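Local coordinates for acyl-CoA N-acyltransferases (NAT) superfamily protein (Arabidopsis thaliana, PDB 6TH0) that binds acetyl-CoA and probably transfers its acetyl group to the N-terminal methionine of transmembrane proteins and to protein lysine side chains, at residues D15-I26 / S60-T68; A74-Y85 / C129-I137. All coordinates share one frame; numbering follows the deposited sequence.

Interaction 1 (D15-I26 / S60-T68); sequences DLERLEQIHRDI and SEELIGFVT. With ACO (acetyl coenzyme *a), chain C.
R18 and H23 of helix 16-26 lie against L63 and F66, where the first helix of the GNAT fold packs on the central sheet. The axes of helix 16-26 and strand 65-68 run at 90°, 10.0 Å apart at their closest. R18 CB points toward residues 60-68; CG lies anti to the backbone N (chi1 169°), and a bend at chi2 brings the rest of the chain across E62 and L63. CG rests on L63 CG at 3.7 Å, CD passes E62 CG, and the guanidinium takes L63 O in its own plane with two nitrogens, NE at 2.9 Å and NH2 at 3.1 Å. NH1 bonds to Q21 OE1, one turn further along the helix. The E62 carboxylate is stacked over the rim of one guanidinium face, the planes nearly parallel; NE and E62 OE2 form a long, purely electrostatic salt bridge, while OE1 of that carboxylate pairs with R55. I22 CD1 lies above the opposite face, toward its rim. A leucine in place of R18 would probably cost L63 O these two donors and leave E62 without this second positive neighbour. Deeper in, the H23 and F66 rings form an offset stack, centroids 4.2 Å apart and planes at 30°, with H23 CE1 over the F66 face. Both nitrogens of this buried imidazole are engaged: ND1 donates to L19 O, from the face of that carbonyl's plane opposite to H23 N, and NE2 bonds to T99 OG1. I22 CG2 reaches F66 CE2 at 3.6 Å, and L19 CD1 lies near F66 CB. At the N-terminal end of the helix D15, whose OD2 pairs with R9, sets CB against L63 CD2, and a water donates to D15 OD1 at 2.7 Å while accepting from L63 N at 3.1 Å.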
loop_
_atom_site.group_PDB
_atom_site.type_symbol
_atom_site.label_atom_id
_atom_site.label_comp_id
_atom_site.label_asym_id
_atom_site.label_seq_id
_atom_site.Cartn_x
_atom_site.Cartn_y
_atom_site.Cartn_z
ATOM N N ASP A 15 -3.716 11.600 12.783
ATOM C CA ASP A 15 -2.566 10.724 12.565
ATOM C C ASP A 15 -1.402 11.422 11.868
ATOM O O ASP A 15 -0.340 10.808 11.714
ATOM C CB ASP A 15 -2.974 9.512 11.714
ATOM C CG ASP A 15 -3.994 8.622 12.394
ATOM O OD1 ASP A 15 -3.840 8.350 13.599
ATOM O OD2 ASP A 15 -4.966 8.199 11.718
ATOM N N LEU A 16 -1.565 12.689 11.466
ATOM C CA LEU A 16 -0.611 13.319 10.556
ATOM C C LEU A 16 0.827 13.239 11.072
ATOM O O LEU A 16 1.718 12.767 10.363
ATOM C CB LEU A 16 -1.010 14.771 10.301
ATOM C CG LEU A 16 -0.043 15.504 9.374
ATOM C CD1 LEU A 16 -0.054 14.872 7.998
ATOM C CD2 LEU A 16 -0.393 16.977 9.285
ATOM N N GLU A 17 1.072 13.743 12.284
ATOM C CA GLU A 17 2.433 13.765 12.829
ATOM C C GLU A 17 3.025 12.367 12.899
ATOM O O GLU A 17 4.142 12.126 12.422
ATOM C CB GLU A 17 2.441 14.407 14.215
ATOM C CG GLU A 17 3.829 14.769 14.713
ATOM C CD GLU A 17 3.836 15.160 16.183
ATOM O OE1 GLU A 17 2.796 15.654 16.672
ATOM O OE2 GLU A 17 4.876 14.963 16.847
ATOM N N ARG A 18 2.288 11.425 13.486
ATOM C CA ARG A 18 2.799 10.062 13.602
ATOM C C ARG A 18 3.031 9.438 12.231
ATOM O O ARG A 18 4.053 8.783 12.004
ATOM C CB ARG A 18 1.835 9.213 14.432
ATOM C CG ARG A 18 2.117 7.714 14.395
ATOM C CD ARG A 18 3.394 7.361 15.157
ATOM N NE ARG A 18 3.419 5.930 15.447
ATOM C CZ ARG A 18 4.473 5.286 15.946
ATOM N NH1 ARG A 18 5.588 5.950 16.212
ATOM N NH2 ARG A 18 4.404 3.987 16.189
ATOM N N LEU A 19 2.100 9.645 11.298
ATOM C CA LEU A 19 2.236 9.077 9.963
ATOM C C LEU A 19 3.497 9.573 9.276
ATOM O O LEU A 19 4.241 8.777 8.679
ATOM C CB LEU A 19 1.005 9.421 9.113
ATOM C CG LEU A 19 0.877 8.690 7.773
ATOM C CD1 LEU A 19 0.669 7.180 7.909
ATOM C CD2 LEU A 19 -0.212 9.346 6.909
ATOM N N GLU A 20 3.748 10.881 9.332
ATOM C CA GLU A 20 4.942 11.410 8.688
ATOM C C GLU A 20 6.181 10.836 9.345
ATOM O O GLU A 20 7.120 10.411 8.667
ATOM C CB GLU A 20 4.993 12.932 8.770
ATOM C CG GLU A 20 4.051 13.687 7.853
ATOM C CD GLU A 20 4.222 15.187 8.008
ATOM O OE1 GLU A 20 4.113 15.682 9.152
ATOM O OE2 GLU A 20 4.488 15.869 6.994
ATOM N N GLN A 21 6.164 10.773 10.670
ATOM C CA GLN A 21 7.339 10.339 11.419
ATOM C C GLN A 21 7.683 8.881 11.123
ATOM O O GLN A 21 8.848 8.550 10.874
ATOM C CB GLN A 21 7.070 10.574 12.903
ATOM C CG GLN A 21 8.024 9.926 13.875
ATOM C CD GLN A 21 7.271 9.292 15.029
ATOM O OE1 GLN A 21 6.968 8.099 15.003
ATOM N NE2 GLN A 21 6.942 10.093 16.036
ATOM N N ILE A 22 6.682 7.997 11.141
ATOM C CA ILE A 22 6.927 6.580 10.883
ATOM C C ILE A 22 7.394 6.356 9.446
ATOM O O ILE A 22 8.254 5.504 9.192
ATOM C CB ILE A 22 5.683 5.742 11.230
ATOM C CG1 ILE A 22 6.071 4.257 11.337
ATOM C CG2 ILE A 22 4.579 5.936 10.172
ATOM C CD1 ILE A 22 5.013 3.396 11.997
ATOM N N HIS A 23 6.821 7.078 8.470
ATOM C CA HIS A 23 7.345 6.963 7.112
ATOM C C HIS A 23 8.829 7.325 7.054
ATOM O O HIS A 23 9.633 6.605 6.447
ATOM C CB HIS A 23 6.543 7.828 6.142
ATOM C CG HIS A 23 5.294 7.168 5.638
ATOM N ND1 HIS A 23 4.169 6.997 6.418
ATOM C CD2 HIS A 23 5.002 6.618 4.433
ATOM C CE1 HIS A 23 3.232 6.388 5.711
ATOM N NE2 HIS A 23 3.710 6.146 4.502
ATOM N N ARG A 24 9.204 8.443 7.670
ATOM C CA ARG A 24 10.602 8.843 7.683
ATOM C C ARG A 24 11.461 7.767 8.329
ATOM O O ARG A 24 12.587 7.500 7.885
ATOM C CB ARG A 24 10.751 10.173 8.425
ATOM C CG ARG A 24 12.176 10.528 8.805
ATOM C CD ARG A 24 13.097 10.664 7.603
ATOM N NE ARG A 24 12.731 11.789 6.749
ATOM C CZ ARG A 24 13.525 12.307 5.818
ATOM N NH1 ARG A 24 14.735 11.808 5.619
ATOM N NH2 ARG A 24 13.105 13.327 5.085
ATOM N N ASP A 25 10.936 7.123 9.371
ATOM C CA ASP A 25 11.780 6.226 10.150
ATOM C C ASP A 25 11.920 4.849 9.505
ATOM O O ASP A 25 12.984 4.226 9.625
ATOM C CB ASP A 25 11.206 6.058 11.558
ATOM C CG ASP A 25 11.434 7.260 12.454
ATOM O OD1 ASP A 25 12.183 8.209 12.103
ATOM O OD2 ASP A 25 10.878 7.243 13.574
ATOM N N ILE A 26 10.875 4.336 8.847
ATOM C CA ILE A 26 10.926 2.945 8.383
ATOM C C ILE A 26 10.643 2.770 6.901
ATOM O O ILE A 26 10.886 1.682 6.353
ATOM C CB ILE A 26 9.988 2.030 9.200
ATOM C CG1 ILE A 26 8.521 2.178 8.767
ATOM C CG2 ILE A 26 10.139 2.297 10.716
ATOM C CD1 ILE A 26 7.605 1.215 9.513
ATOM N N SER A 60 -2.719 4.377 23.065
ATOM C CA SER A 60 -3.629 3.368 22.534
ATOM C C SER A 60 -4.093 3.698 21.116
ATOM O O SER A 60 -4.242 2.797 20.284
ATOM C CB SER A 60 -4.831 3.220 23.467
ATOM O OG SER A 60 -5.569 4.426 23.542
ATOM N N GLU A 61 -4.335 4.975 20.816
ATOM C CA GLU A 61 -4.849 5.367 19.506
ATOM C C GLU A 61 -3.751 5.669 18.487
ATOM O O GLU A 61 -4.059 5.912 17.312
ATOM C CB GLU A 61 -5.766 6.588 19.648
ATOM C CG GLU A 61 -7.219 6.265 19.973
ATOM C CD GLU A 61 -7.829 5.253 19.024
ATOM O OE1 GLU A 61 -7.528 5.305 17.814
ATOM O OE2 GLU A 61 -8.609 4.398 19.493
ATOM N N GLU A 62 -2.487 5.629 18.900
ATOM C CA GLU A 62 -1.368 5.878 17.999
ATOM C C GLU A 62 -1.156 4.690 17.071
ATOM O O GLU A 62 -1.096 3.544 17.524
ATOM C CB GLU A 62 -0.099 6.155 18.807
ATOM C CG GLU A 62 1.098 6.600 17.976
ATOM C CD GLU A 62 2.376 6.710 18.793
ATOM O OE1 GLU A 62 2.743 5.720 19.459
ATOM O OE2 GLU A 62 3.003 7.792 18.782
ATOM N N LEU A 63 -1.060 4.948 15.770
ATOM C CA LEU A 63 -0.936 3.837 14.834
ATOM C C LEU A 63 0.422 3.155 14.977
ATOM O O LEU A 63 1.438 3.797 15.263
ATOM C CB LEU A 63 -1.144 4.313 13.391
ATOM C CG LEU A 63 -0.165 5.307 12.759
ATOM C CD1 LEU A 63 1.019 4.588 12.159
ATOM C CD2 LEU A 63 -0.872 6.140 11.688
ATOM N N ILE A 64 0.434 1.837 14.793
ATOM C CA ILE A 64 1.665 1.060 14.765
ATOM C C ILE A 64 1.848 0.340 13.430
ATOM O O ILE A 64 2.807 -0.417 13.248
ATOM C CB ILE A 64 1.724 0.085 15.959
ATOM C CG1 ILE A 64 0.433 -0.721 16.090
ATOM C CG2 ILE A 64 1.952 0.867 17.246
ATOM C CD1 ILE A 64 0.280 -1.828 15.068
ATOM N N GLY A 65 0.961 0.597 12.478
ATOM C CA GLY A 65 1.095 0.057 11.139
ATOM C C GLY A 65 0.237 0.896 10.222
ATOM O O GLY A 65 -0.666 1.601 10.672
ATOM N N PHE A 66 0.551 0.844 8.930
ATOM C CA PHE A 66 -0.180 1.677 7.982
ATOM C C PHE A 66 -0.094 1.041 6.605
ATOM O O PHE A 66 0.839 0.292 6.310
ATOM C CB PHE A 66 0.405 3.097 7.940
ATOM C CG PHE A 66 1.822 3.126 7.529
ATOM C CD1 PHE A 66 2.165 3.143 6.187
ATOM C CD2 PHE A 66 2.836 3.037 8.479
ATOM C CE1 PHE A 66 3.501 3.114 5.795
ATOM C CE2 PHE A 66 4.157 3.015 8.095
ATOM C CZ PHE A 66 4.498 3.071 6.762
ATOM N N VAL A 67 -1.087 1.332 5.762
ATOM C CA VAL A 67 -0.982 1.087 4.329
ATOM C C VAL A 67 -1.686 2.240 3.623
ATOM O O VAL A 67 -2.711 2.721 4.112
ATOM C CB VAL A 67 -1.604 -0.260 3.920
ATOM C CG1 VAL A 67 -3.096 -0.270 4.230
ATOM C CG2 VAL A 67 -1.339 -0.553 2.447
ATOM N N THR A 68 -1.054 2.794 2.586
ATOM C CA THR A 68 -1.658 3.847 1.770
ATOM C C THR A 68 -1.775 3.395 0.315
ATOM O O THR A 68 -0.944 2.622 -0.183
ATOM C CB THR A 68 -0.856 5.136 1.832
ATOM O OG1 THR A 68 0.453 4.894 1.307
ATOM C CG2 THR A 68 -0.751 5.622 3.278
HETATM N N1A ACO C . 4.202 -16.269 14.277
HETATM C C2A ACO C . 5.427 -16.242 13.649
HETATM N N3A ACO C . 5.807 -15.698 12.480
HETATM C C4A ACO C . 4.750 -15.067 11.837
HETATM C C5A ACO C . 3.420 -15.007 12.363
HETATM C C6A ACO C . 3.192 -15.633 13.604
HETATM N N6A ACO C . 1.940 -15.609 14.159
HETATM N N7A ACO C . 2.566 -14.305 11.503
HETATM C C8A ACO C . 3.365 -13.947 10.477
HETATM N N9A ACO C . 4.681 -14.382 10.628
HETATM C C1B ACO C . 5.804 -14.185 9.709
HETATM C C2B ACO C . 5.403 -14.284 8.166
HETATM O O2B ACO C . 5.346 -15.595 7.785
HETATM C C3B ACO C . 6.751 -13.577 7.670
HETATM O O3B ACO C . 7.706 -14.501 7.856
HETATM P P3B ACO C . 9.068 -14.384 6.625
HETATM O O7A ACO C . 9.676 -13.128 7.191
HETATM O O8A ACO C . 9.842 -15.677 6.824
HETATM O O9A ACO C . 8.264 -14.203 5.360
HETATM C C4B ACO C . 6.880 -12.379 8.670
HETATM O O4B ACO C . 6.352 -12.857 9.950
HETATM C C5B ACO C . 6.158 -11.118 8.158
HETATM O O5B ACO C . 4.827 -11.383 7.841
HETATM P P1A ACO C . 3.884 -10.204 8.505
HETATM O O1A ACO C . 4.018 -10.234 9.982
HETATM O O2A ACO C . 2.539 -10.290 7.839
HETATM O O3A ACO C . 4.446 -8.672 8.049
HETATM P P2A ACO C . 4.951 -7.735 9.229
HETATM O O4A ACO C . 3.832 -7.146 10.007
HETATM O O5A ACO C . 6.179 -8.239 9.940
HETATM O O6A ACO C . 5.538 -6.334 8.387
HETATM C CBP ACO C . 6.756 -5.368 6.549
HETATM C CCP ACO C . 6.113 -6.682 7.174
HETATM C CDP ACO C . 5.619 -4.443 6.183
HETATM C CEP ACO C . 7.584 -5.719 5.311
HETATM C CAP ACO C . 7.639 -4.775 7.679
HETATM O OAP ACO C . 8.818 -5.553 7.869
HETATM C C9P ACO C . 8.102 -3.341 7.432
HETATM O O9P ACO C . 7.476 -2.408 7.887
HETATM N N8P ACO C . 9.283 -3.137 6.750
HETATM C C7P ACO C . 9.806 -1.757 6.475
HETATM C C6P ACO C . 8.899 -1.023 5.531
HETATM C C5P ACO C . 8.930 -1.759 4.238
HETATM O O5P ACO C . 9.915 -2.307 3.768
HETATM N N4P ACO C . 7.737 -1.814 3.545
HETATM C C3P ACO C . 7.777 -2.558 2.287
HETATM C C2P ACO C . 6.779 -1.991 1.343
HETATM S S1P ACO C . 6.897 -2.955 -0.243
HETATM C C ACO C . 8.147 -1.930 -1.015
HETATM O O ACO C . 9.293 -2.283 -1.147
HETATM C CH3 ACO C . 7.742 -0.613 -1.434
HETATM O O HOH W 1 -1.477 7.811 14.800
#

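Interaction 2 (A74-Y85 / C129-I137); sequences AKESEISDLIRY and CRGVYLHVI. With ACO (acetyl coenzyme *a), chain C.
Strand 129-137, whose C-terminal end lies beside the acetyl group of acetyl-CoA, is overlaid by the loop between strands 63-73 and 93-102, with E78 meeting H135, I79 meeting Y133, and I83 and Y85 meeting R130. H135 NE2 donates to the syn side of E78 OE2 over a short 2.5 Å, but the bond is bent (137°): OE2 lies almost in the imidazole plane, whereas NE2 is tilted from the carboxylate plane, the planes being 46° apart. ND1 is bonded to Y96 OH. In the GNAT fold this strand lies parallel to 93-102 and shares the acetyl-CoA site with it; I137 N donates to ACO O at 3.0 Å. Toward the N-terminal end of the strand, I79 CD1 sits over the Y133 ring in a CH-pi contact, 4.0 Å from its centroid. S77 CB approaches Y133 OH at 3.4 Å, while S77 OG bonds to A74 O within the loop. R130 is extended from CG to NE; I83 CG2, 3.5 Å from R130 NH1, and Y85 CD1, 3.5 Å from R130 NH2, lie over one face of its guanidinium, whose plane is 71° from the Y85 ring. A74 CB comes close to R130 CD, and NE donates to E91 O.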
loop_
_atom_site.group_PDB
_atom_site.type_symbol
_atom_site.label_atom_id
_atom_site.label_comp_id
_atom_site.label_asym_id
_atom_site.label_seq_id
_atom_site.Cartn_x
_atom_site.Cartn_y
_atom_site.Cartn_z
ATOM N N ALA A 74 -7.640 2.384 -15.077
ATOM C CA ALA A 74 -6.947 1.208 -15.594
ATOM C C ALA A 74 -6.141 1.528 -16.851
ATOM O O ALA A 74 -4.997 1.078 -16.993
ATOM C CB ALA A 74 -7.944 0.081 -15.870
ATOM N N LYS A 75 -6.726 2.288 -17.783
ATOM C CA LYS A 75 -6.038 2.544 -19.044
ATOM C C LYS A 75 -4.889 3.531 -18.909
ATOM O O LYS A 75 -4.127 3.695 -19.868
ATOM C CB LYS A 75 -7.017 3.016 -20.118
ATOM C CG LYS A 75 -7.777 1.862 -20.755
ATOM C CD LYS A 75 -7.937 2.034 -22.262
ATOM C CE LYS A 75 -8.542 0.794 -22.916
ATOM N NZ LYS A 75 -8.959 1.063 -24.330
ATOM N N GLU A 76 -4.761 4.209 -17.774
ATOM C CA GLU A 76 -3.637 5.096 -17.518
ATOM C C GLU A 76 -2.557 4.435 -16.675
ATOM O O GLU A 76 -1.570 5.094 -16.313
ATOM C CB GLU A 76 -4.129 6.388 -16.849
ATOM C CG GLU A 76 -5.179 7.121 -17.674
ATOM C CD GLU A 76 -5.591 8.453 -17.073
ATOM O OE1 GLU A 76 -6.037 9.334 -17.841
ATOM O OE2 GLU A 76 -5.465 8.623 -15.840
ATOM N N SER A 77 -2.750 3.167 -16.305
ATOM C CA SER A 77 -1.790 2.468 -15.465
ATOM C C SER A 77 -0.736 1.802 -16.337
ATOM O O SER A 77 -0.959 1.523 -17.519
ATOM C CB SER A 77 -2.482 1.408 -14.604
ATOM O OG SER A 77 -2.891 0.319 -15.421
ATOM N N GLU A 78 0.413 1.510 -15.728
ATOM C CA GLU A 78 1.460 0.833 -16.476
ATOM C C GLU A 78 1.161 -0.637 -16.746
ATOM O O GLU A 78 1.897 -1.257 -17.518
ATOM C CB GLU A 78 2.782 0.938 -15.724
ATOM C CG GLU A 78 2.814 0.111 -14.465
ATOM C CD GLU A 78 3.964 0.495 -13.552
ATOM O OE1 GLU A 78 3.926 1.611 -12.988
ATOM O OE2 GLU A 78 4.895 -0.326 -13.395
ATOM N N ILE A 79 0.125 -1.212 -16.141
ATOM C CA ILE A 79 -0.204 -2.613 -16.376
ATOM C C ILE A 79 -1.425 -2.744 -17.274
ATOM O O ILE A 79 -2.014 -3.823 -17.371
ATOM C CB ILE A 79 -0.414 -3.380 -15.062
ATOM C CG1 ILE A 79 -1.584 -2.785 -14.286
ATOM C CG2 ILE A 79 0.857 -3.383 -14.233
ATOM C CD1 ILE A 79 -1.903 -3.528 -13.029
ATOM N N SER A 80 -1.794 -1.668 -17.964
ATOM C CA SER A 80 -2.911 -1.740 -18.891
ATOM C C SER A 80 -2.667 -2.808 -19.949
ATOM O O SER A 80 -3.619 -3.391 -20.476
ATOM C CB SER A 80 -3.147 -0.378 -19.541
ATOM O OG SER A 80 -4.324 -0.398 -20.315
ATOM N N ASP A 81 -1.397 -3.064 -20.281
ATOM C CA ASP A 81 -1.074 -4.084 -21.270
ATOM C C ASP A 81 -1.429 -5.482 -20.785
ATOM O O ASP A 81 -1.501 -6.409 -21.599
ATOM C CB ASP A 81 0.412 -4.048 -21.627
ATOM C CG ASP A 81 1.311 -4.321 -20.426
ATOM O OD1 ASP A 81 1.168 -3.649 -19.387
ATOM O OD2 ASP A 81 2.152 -5.242 -20.517
ATOM N N LEU A 82 -1.646 -5.659 -19.486
ATOM C CA LEU A 82 -1.892 -6.987 -18.939
ATOM C C LEU A 82 -3.373 -7.318 -18.837
ATOM O O LEU A 82 -3.715 -8.463 -18.514
ATOM C CB LEU A 82 -1.269 -7.093 -17.544
ATOM C CG LEU A 82 0.223 -6.828 -17.368
ATOM C CD1 LEU A 82 0.553 -6.944 -15.901
ATOM C CD2 LEU A 82 1.055 -7.800 -18.198
ATOM N N ILE A 83 -4.253 -6.353 -19.129
ATOM C CA ILE A 83 -5.686 -6.456 -18.864
ATOM C C ILE A 83 -6.460 -6.780 -20.135
ATOM O O ILE A 83 -6.177 -6.225 -21.206
ATOM C CB ILE A 83 -6.205 -5.145 -18.242
ATOM C CG1 ILE A 83 -5.562 -4.939 -16.875
ATOM C CG2 ILE A 83 -7.727 -5.122 -18.165
ATOM C CD1 ILE A 83 -5.909 -3.609 -16.187
ATOM N N ARG A 84 -7.396 -7.715 -20.034
ATOM C CA ARG A 84 -8.323 -7.988 -21.126
ATOM C C ARG A 84 -9.500 -7.055 -20.909
ATOM O O ARG A 84 -10.214 -7.187 -19.910
ATOM C CB ARG A 84 -8.763 -9.451 -21.146
ATOM C CG ARG A 84 -7.733 -10.413 -21.738
ATOM C CD ARG A 84 -8.395 -11.655 -22.319
ATOM N NE ARG A 84 -9.027 -12.482 -21.297
ATOM C CZ ARG A 84 -10.310 -12.410 -20.962
ATOM N NH1 ARG A 84 -11.106 -11.542 -21.564
ATOM N NH2 ARG A 84 -10.798 -13.204 -20.019
ATOM N N TYR A 85 -9.693 -6.114 -21.830
ATOM C CA TYR A 85 -10.743 -5.117 -21.710
ATOM C C TYR A 85 -12.030 -5.603 -22.354
ATOM O O TYR A 85 -12.050 -5.915 -23.544
ATOM C CB TYR A 85 -10.312 -3.800 -22.355
ATOM C CG TYR A 85 -9.299 -3.058 -21.536
ATOM C CD1 TYR A 85 -9.693 -2.322 -20.434
ATOM C CD2 TYR A 85 -7.949 -3.100 -21.857
ATOM C CE1 TYR A 85 -8.782 -1.653 -19.681
ATOM C CE2 TYR A 85 -7.032 -2.426 -21.115
ATOM C CZ TYR A 85 -7.454 -1.707 -20.024
ATOM O OH TYR A 85 -6.560 -1.020 -19.269
ATOM N N CYS A 129 -13.461 -2.080 -10.370
ATOM C CA CYS A 129 -12.075 -2.125 -9.899
ATOM C C CYS A 129 -11.464 -3.488 -10.203
ATOM O O CYS A 129 -11.945 -4.522 -9.724
ATOM C CB CYS A 129 -12.012 -1.830 -8.408
ATOM S SG CYS A 129 -10.311 -1.735 -7.793
ATOM N N ARG A 130 -10.363 -3.485 -10.951
ATOM C CA ARG A 130 -9.838 -4.718 -11.522
ATOM C C ARG A 130 -8.818 -5.407 -10.640
ATOM O O ARG A 130 -8.466 -6.567 -10.917
ATOM C CB ARG A 130 -9.203 -4.438 -12.888
ATOM C CG ARG A 130 -10.176 -3.808 -13.893
ATOM C CD ARG A 130 -9.503 -3.511 -15.225
ATOM N NE ARG A 130 -10.432 -3.015 -16.236
ATOM C CZ ARG A 130 -11.129 -3.791 -17.063
ATOM N NH1 ARG A 130 -11.004 -5.112 -17.001
ATOM N NH2 ARG A 130 -11.953 -3.254 -17.956
ATOM N N GLY A 131 -8.374 -4.761 -9.587
ATOM C CA GLY A 131 -7.404 -5.393 -8.712
ATOM C C GLY A 131 -6.476 -4.375 -8.085
ATOM O O GLY A 131 -6.773 -3.183 -8.034
ATOM N N VAL A 132 -5.342 -4.892 -7.606
ATOM C CA VAL A 132 -4.353 -4.144 -6.837
ATOM C C VAL A 132 -2.986 -4.367 -7.467
ATOM O O VAL A 132 -2.675 -5.482 -7.897
ATOM C CB VAL A 132 -4.340 -4.605 -5.359
ATOM C CG1 VAL A 132 -3.353 -3.776 -4.511
ATOM C CG2 VAL A 132 -5.761 -4.591 -4.777
ATOM N N TYR A 133 -2.174 -3.312 -7.545
ATOM C CA TYR A 133 -0.785 -3.459 -7.970
ATOM C C TYR A 133 0.096 -2.510 -7.166
ATOM O O TYR A 133 -0.384 -1.645 -6.430
ATOM C CB TYR A 133 -0.601 -3.262 -9.491
ATOM C CG TYR A 133 -0.661 -1.848 -10.060
ATOM C CD1 TYR A 133 -1.859 -1.127 -10.101
ATOM C CD2 TYR A 133 0.474 -1.258 -10.617
ATOM C CE1 TYR A 133 -1.901 0.169 -10.638
ATOM C CE2 TYR A 133 0.438 0.021 -11.162
ATOM C CZ TYR A 133 -0.750 0.734 -11.178
ATOM O OH TYR A 133 -0.775 2.016 -11.734
ATOM N N LEU A 134 1.397 -2.742 -7.252
ATOM C CA LEU A 134 2.373 -1.979 -6.492
ATOM C C LEU A 134 3.758 -2.334 -7.007
ATOM O O LEU A 134 3.931 -3.258 -7.808
ATOM C CB LEU A 134 2.252 -2.277 -4.995
ATOM C CG LEU A 134 2.673 -3.717 -4.664
ATOM C CD1 LEU A 134 3.227 -3.738 -3.271
ATOM C CD2 LEU A 134 1.532 -4.743 -4.808
ATOM N N HIS A 135 4.747 -1.610 -6.505
ATOM C CA HIS A 135 6.143 -1.888 -6.777
ATOM C C HIS A 135 6.847 -2.149 -5.457
ATOM O O HIS A 135 6.589 -1.470 -4.460
ATOM C CB HIS A 135 6.816 -0.731 -7.526
ATOM C CG HIS A 135 6.269 -0.502 -8.900
ATOM N ND1 HIS A 135 5.200 0.330 -9.150
ATOM C CD2 HIS A 135 6.661 -0.985 -10.100
ATOM C CE1 HIS A 135 4.954 0.346 -10.449
ATOM N NE2 HIS A 135 5.827 -0.445 -11.048
ATOM N N VAL A 136 7.710 -3.157 -5.458
ATOM C CA VAL A 136 8.504 -3.537 -4.304
ATOM C C VAL A 136 9.968 -3.315 -4.645
ATOM O O VAL A 136 10.419 -3.664 -5.743
ATOM C CB VAL A 136 8.240 -5.016 -3.936
ATOM C CG1 VAL A 136 9.062 -5.439 -2.747
ATOM C CG2 VAL A 136 6.745 -5.247 -3.706
ATOM N N ILE A 137 10.726 -2.748 -3.703
ATOM C CA ILE A 137 12.159 -2.658 -3.919
ATOM C C ILE A 137 12.688 -4.070 -4.112
ATOM O O ILE A 137 12.363 -4.971 -3.333
ATOM C CB ILE A 137 12.832 -1.976 -2.722
ATOM C CG1 ILE A 137 12.409 -0.509 -2.647
ATOM C CG2 ILE A 137 14.334 -2.129 -2.816
ATOM C CD1 ILE A 137 12.903 0.197 -1.382
HETATM N N1A ACO C . 4.202 -16.269 14.277
HETATM C C2A ACO C . 5.427 -16.242 13.649
HETATM N N3A ACO C . 5.807 -15.698 12.480
HETATM C C4A ACO C . 4.750 -15.067 11.837
HETATM C C5A ACO C . 3.420 -15.007 12.363
HETATM C C6A ACO C . 3.192 -15.633 13.604
HETATM N N6A ACO C . 1.940 -15.609 14.159
HETATM N N7A ACO C . 2.566 -14.305 11.503
HETATM C C8A ACO C . 3.365 -13.947 10.477
HETATM N N9A ACO C . 4.681 -14.382 10.628
HETATM C C1B ACO C . 5.804 -14.185 9.709
HETATM C C2B ACO C . 5.403 -14.284 8.166
HETATM O O2B ACO C . 5.346 -15.595 7.785
HETATM C C3B ACO C . 6.751 -13.577 7.670
HETATM O O3B ACO C . 7.706 -14.501 7.856
HETATM P P3B ACO C . 9.068 -14.384 6.625
HETATM O O7A ACO C . 9.676 -13.128 7.191
HETATM O O8A ACO C . 9.842 -15.677 6.824
HETATM O O9A ACO C . 8.264 -14.203 5.360
HETATM C C4B ACO C . 6.880 -12.379 8.670
HETATM O O4B ACO C . 6.352 -12.857 9.950
HETATM C C5B ACO C . 6.158 -11.118 8.158
HETATM O O5B ACO C . 4.827 -11.383 7.841
HETATM P P1A ACO C . 3.884 -10.204 8.505
HETATM O O1A ACO C . 4.018 -10.234 9.982
HETATM O O2A ACO C . 2.539 -10.290 7.839
HETATM O O3A ACO C . 4.446 -8.672 8.049
HETATM P P2A ACO C . 4.951 -7.735 9.229
HETATM O O4A ACO C . 3.832 -7.146 10.007
HETATM O O5A ACO C . 6.179 -8.239 9.940
HETATM O O6A ACO C . 5.538 -6.334 8.387
HETATM C CBP ACO C . 6.756 -5.368 6.549
HETATM C CCP ACO C . 6.113 -6.682 7.174
HETATM C CDP ACO C . 5.619 -4.443 6.183
HETATM C CEP ACO C . 7.584 -5.719 5.311
HETATM C CAP ACO C . 7.639 -4.775 7.679
HETATM O OAP ACO C . 8.818 -5.553 7.869
HETATM C C9P ACO C . 8.102 -3.341 7.432
HETATM O O9P ACO C . 7.476 -2.408 7.887
HETATM N N8P ACO C . 9.283 -3.137 6.750
HETATM C C7P ACO C . 9.806 -1.757 6.475
HETATM C C6P ACO C . 8.899 -1.023 5.531
HETATM C C5P ACO C . 8.930 -1.759 4.238
HETATM O O5P ACO C . 9.915 -2.307 3.768
HETATM N N4P ACO C . 7.737 -1.814 3.545
HETATM C C3P ACO C . 7.777 -2.558 2.287
HETATM C C2P ACO C . 6.779 -1.991 1.343
HETATM S S1P ACO C . 6.897 -2.955 -0.243
HETATM C C ACO C . 8.147 -1.930 -1.015
HETATM O O ACO C . 9.293 -2.283 -1.147
HETATM C CH3 ACO C . 7.742 -0.613 -1.434
#

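Interactions 1 and 2 sit on opposite sides of the chain's centre, their own centres about 27 Å apart and their nearest atoms about 8 Å apart. They do not touch, yet both reach the same sheet and both meet acetyl-CoA. The helix of interaction 1 touches the pantetheine arm, with I26 O 3.5 Å from ACO C6P; strand 129-137 of interaction 2 lies at the reactive end, with H135 O 3.3 Å from ACO CH3. Strand 93-102 runs between strands 63-73 and 129-137 and reaches both contacts, while its L100 O and V102 N are hydrogen-bonded to the cofactor.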